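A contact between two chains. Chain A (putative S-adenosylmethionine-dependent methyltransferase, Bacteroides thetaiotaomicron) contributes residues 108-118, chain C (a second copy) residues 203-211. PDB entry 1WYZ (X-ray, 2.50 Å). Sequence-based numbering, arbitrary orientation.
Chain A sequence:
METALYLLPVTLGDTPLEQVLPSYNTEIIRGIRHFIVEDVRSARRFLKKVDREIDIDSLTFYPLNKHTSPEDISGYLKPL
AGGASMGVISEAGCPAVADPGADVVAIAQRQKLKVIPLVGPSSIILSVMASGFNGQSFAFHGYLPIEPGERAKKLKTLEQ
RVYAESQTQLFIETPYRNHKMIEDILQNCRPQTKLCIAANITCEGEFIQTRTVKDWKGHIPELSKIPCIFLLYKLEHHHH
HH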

# COMPACT_ATOMS: atom_id res chain seq x y z
N ALA A 108 16.67 11.25 6.49
CA ALA A 108 17.47 10.04 6.70
C ALA A 108 18.12 9.50 5.42
O ALA A 108 19.26 9.05 5.45
CB ALA A 108 16.64 8.95 7.37
N GLN A 109 17.39 9.55 4.30
CA GLN A 109 17.91 9.08 3.01
C GLN A 109 19.03 10.01 2.59
O GLN A 109 20.04 9.57 2.05
CB GLN A 109 16.82 9.10 1.93
CG GLN A 109 15.86 7.90 1.96
CD GLN A 109 16.55 6.57 1.61
OE1 GLN A 109 15.90 5.53 1.54
NE2 GLN A 109 17.86 6.62 1.41
N ARG A 110 18.84 11.29 2.87
CA ARG A 110 19.81 12.33 2.55
C ARG A 110 21.14 12.07 3.26
O ARG A 110 22.21 12.35 2.73
CB ARG A 110 19.25 13.70 2.95
CG ARG A 110 19.97 14.88 2.34
CD ARG A 110 19.19 16.15 2.63
NE ARG A 110 19.75 17.34 1.99
CZ ARG A 110 19.34 18.57 2.24
NH1 ARG A 110 18.37 18.78 3.13
NH2 ARG A 110 19.89 19.61 1.61
N GLN A 111 21.06 11.52 4.47
CA GLN A 111 22.26 11.21 5.24
C GLN A 111 22.66 9.77 4.99
O GLN A 111 23.49 9.21 5.70
CB GLN A 111 22.01 11.46 6.72
CG GLN A 111 21.66 12.91 7.00
CD GLN A 111 21.62 13.23 8.48
OE1 GLN A 111 20.94 12.56 9.24
NE2 GLN A 111 22.34 14.26 8.88
N LYS A 112 22.06 9.18 3.96
CA LYS A 112 22.34 7.80 3.57
C LYS A 112 22.24 6.80 4.73
O LYS A 112 22.99 5.84 4.80
CB LYS A 112 23.71 7.73 2.91
CG LYS A 112 24.09 6.38 2.34
CD LYS A 112 25.60 6.29 2.11
CE LYS A 112 26.04 4.87 1.80
NZ LYS A 112 25.76 3.92 2.92
N LEU A 113 21.30 7.05 5.65
CA LEU A 113 21.09 6.12 6.76
C LEU A 113 20.17 5.02 6.24
O LEU A 113 19.36 5.27 5.33
CB LEU A 113 20.39 6.82 7.93
CG LEU A 113 21.09 7.96 8.66
CD1 LEU A 113 20.11 8.55 9.69
CD2 LEU A 113 22.39 7.46 9.30
N LYS A 114 20.30 3.82 6.81
CA LYS A 114 19.48 2.68 6.41
C LYS A 114 18.03 2.82 6.87
O LYS A 114 17.76 3.08 8.04
CB LYS A 114 20.06 1.37 6.97
CG LYS A 114 19.23 0.13 6.68
CD LYS A 114 19.09 -0.07 5.20
CE LYS A 114 18.56 -1.44 4.88
NZ LYS A 114 19.47 -2.49 5.42
N VAL A 115 17.12 2.63 5.93
CA VAL A 115 15.69 2.73 6.20
C VAL A 115 15.03 1.40 5.84
O VAL A 115 15.35 0.79 4.81
CB VAL A 115 15.06 3.86 5.34
CG1 VAL A 115 13.57 4.01 5.65
CG2 VAL A 115 15.79 5.15 5.57
N ILE A 116 14.13 0.94 6.70
CA ILE A 116 13.44 -0.30 6.44
C ILE A 116 11.99 -0.24 6.92
O ILE A 116 11.71 -0.06 8.10
CB ILE A 116 14.23 -1.49 7.07
CG1 ILE A 116 13.32 -2.70 7.24
CG2 ILE A 116 14.88 -1.05 8.36
CD1 ILE A 116 14.05 -4.01 7.53
N PRO A 117 11.05 -0.34 5.97
CA PRO A 117 9.61 -0.29 6.27
C PRO A 117 9.05 -1.68 6.64
O PRO A 117 9.38 -2.67 5.99
CB PRO A 117 9.02 0.24 4.97
CG PRO A 117 9.84 -0.53 3.94
CD PRO A 117 11.27 -0.44 4.51
N LEU A 118 8.22 -1.75 7.67
CA LEU A 118 7.64 -3.03 8.06
C LEU A 118 6.19 -3.11 7.59
O LEU A 118 5.52 -2.09 7.44
CB LEU A 118 7.73 -3.21 9.58
CG LEU A 118 9.13 -3.17 10.20
CD1 LEU A 118 9.04 -3.61 11.66
CD2 LEU A 118 10.09 -4.08 9.43
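Chain C, residues 203-211: CEGEFIQTR

Chain C lays an extended segment across the end of a helix and the strand that follows it in chain A, a contact built from side chains and bridging waters rather than from strand pairing. From Glu C206 onward the backbone of chain C is extended, and Ile C208 to Arg C211 form a strand. The order of contacts runs opposite to that of chain A: Glu C206 lies by Lys A114 to Pro A117, whereas Thr C210 has reached Gln A109, with CA atoms 5.7 Å apart.

Farther along, the CA atoms of Val A115 and Ile C208 stand 7.2 Å apart, leaving room for a water between the backbones. This water donates to Ile C208 O (3.0 Å) and accepts from Val A115 N (2.8 Å). A second water joins Pro A117 O to Glu C206 OE1, at 2.7 Å from each.

Gln A109 points toward chain C and packs on its backbone, its side chain amide lying beside Ile C208, Gln C209 and Thr C210; the amide's orientation is uncertain. Glu C206 points back toward chain A, its OE2 3.7 Å from Ile A116 CB and 4.0 Å from Pro A117 CD. Nearby, Pro A117 CD meets Ile C208 CD1 at 4.2 Å, a small apolar contact.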

# COMPACT_ATOMS: atom_id res chain seq x y z
N CYS C 203 12.83 -8.77 1.37
CA CYS C 203 13.71 -9.89 1.06
C CYS C 203 15.01 -9.96 1.84
O CYS C 203 15.71 -10.97 1.77
CB CYS C 203 14.04 -9.92 -0.43
SG CYS C 203 12.71 -10.46 -1.48
N GLU C 204 15.35 -8.91 2.56
CA GLU C 204 16.60 -8.93 3.30
C GLU C 204 17.71 -9.19 2.28
O GLU C 204 18.16 -10.32 2.06
CB GLU C 204 16.55 -10.01 4.39
CG GLU C 204 15.52 -9.69 5.48
CD GLU C 204 15.68 -8.28 6.03
OE1 GLU C 204 16.69 -8.03 6.73
OE2 GLU C 204 14.81 -7.41 5.77
N GLY C 205 18.11 -8.08 1.68
CA GLY C 205 19.10 -8.01 0.63
C GLY C 205 18.50 -6.80 -0.05
O GLY C 205 18.85 -6.39 -1.16
N GLU C 206 17.54 -6.24 0.70
CA GLU C 206 16.74 -5.08 0.35
C GLU C 206 17.55 -3.80 0.15
O GLU C 206 18.42 -3.46 0.94
CB GLU C 206 15.70 -4.89 1.45
CG GLU C 206 14.92 -3.60 1.41
CD GLU C 206 14.09 -3.41 2.65
OE1 GLU C 206 13.04 -4.07 2.74
OE2 GLU C 206 14.51 -2.63 3.54
N PHE C 207 17.23 -3.10 -0.93
CA PHE C 207 17.93 -1.86 -1.27
C PHE C 207 16.93 -0.75 -1.57
O PHE C 207 16.34 -0.72 -2.65
CB PHE C 207 18.80 -2.10 -2.52
CG PHE C 207 19.66 -0.93 -2.91
CD1 PHE C 207 20.91 -0.74 -2.31
CD2 PHE C 207 19.22 -0.02 -3.87
CE1 PHE C 207 21.72 0.35 -2.66
CE2 PHE C 207 20.03 1.07 -4.22
CZ PHE C 207 21.30 1.26 -3.60
N ILE C 208 16.71 0.14 -0.61
CA ILE C 208 15.79 1.26 -0.81
C ILE C 208 16.41 2.55 -0.31
O ILE C 208 16.36 2.86 0.89
CB ILE C 208 14.46 1.10 -0.06
CG1 ILE C 208 13.82 -0.26 -0.37
CG2 ILE C 208 13.51 2.23 -0.47
CD1 ILE C 208 12.70 -0.67 0.57
N GLN C 209 17.00 3.31 -1.21
CA GLN C 209 17.61 4.57 -0.84
C GLN C 209 17.21 5.57 -1.90
O GLN C 209 16.94 5.20 -3.04
CB GLN C 209 19.13 4.45 -0.74
CG GLN C 209 19.87 4.53 -2.05
CD GLN C 209 21.38 4.56 -1.84
OE1 GLN C 209 22.12 4.90 -2.76
NE2 GLN C 209 21.84 4.20 -0.64
N THR C 210 17.18 6.83 -1.52
CA THR C 210 16.79 7.87 -2.44
C THR C 210 17.93 8.84 -2.69
O THR C 210 18.64 9.22 -1.78
CB THR C 210 15.59 8.64 -1.87
OG1 THR C 210 14.50 7.73 -1.66
CG2 THR C 210 15.16 9.76 -2.85
N ARG C 211 18.08 9.23 -3.95
CA ARG C 211 19.12 10.17 -4.34
C ARG C 211 18.63 11.03 -5.47
O ARG C 211 17.63 10.72 -6.11
CB ARG C 211 20.37 9.45 -4.83
CG ARG C 211 21.12 8.67 -3.80
CD ARG C 211 22.13 7.79 -4.48
NE ARG C 211 23.33 7.63 -3.67
CZ ARG C 211 24.20 6.64 -3.81
NH1 ARG C 211 23.99 5.70 -4.72
NH2 ARG C 211 25.27 6.58 -3.03
O HOH W 1 18.06 2.31 3.36
O HOH W 2 11.10 -4.28 4.66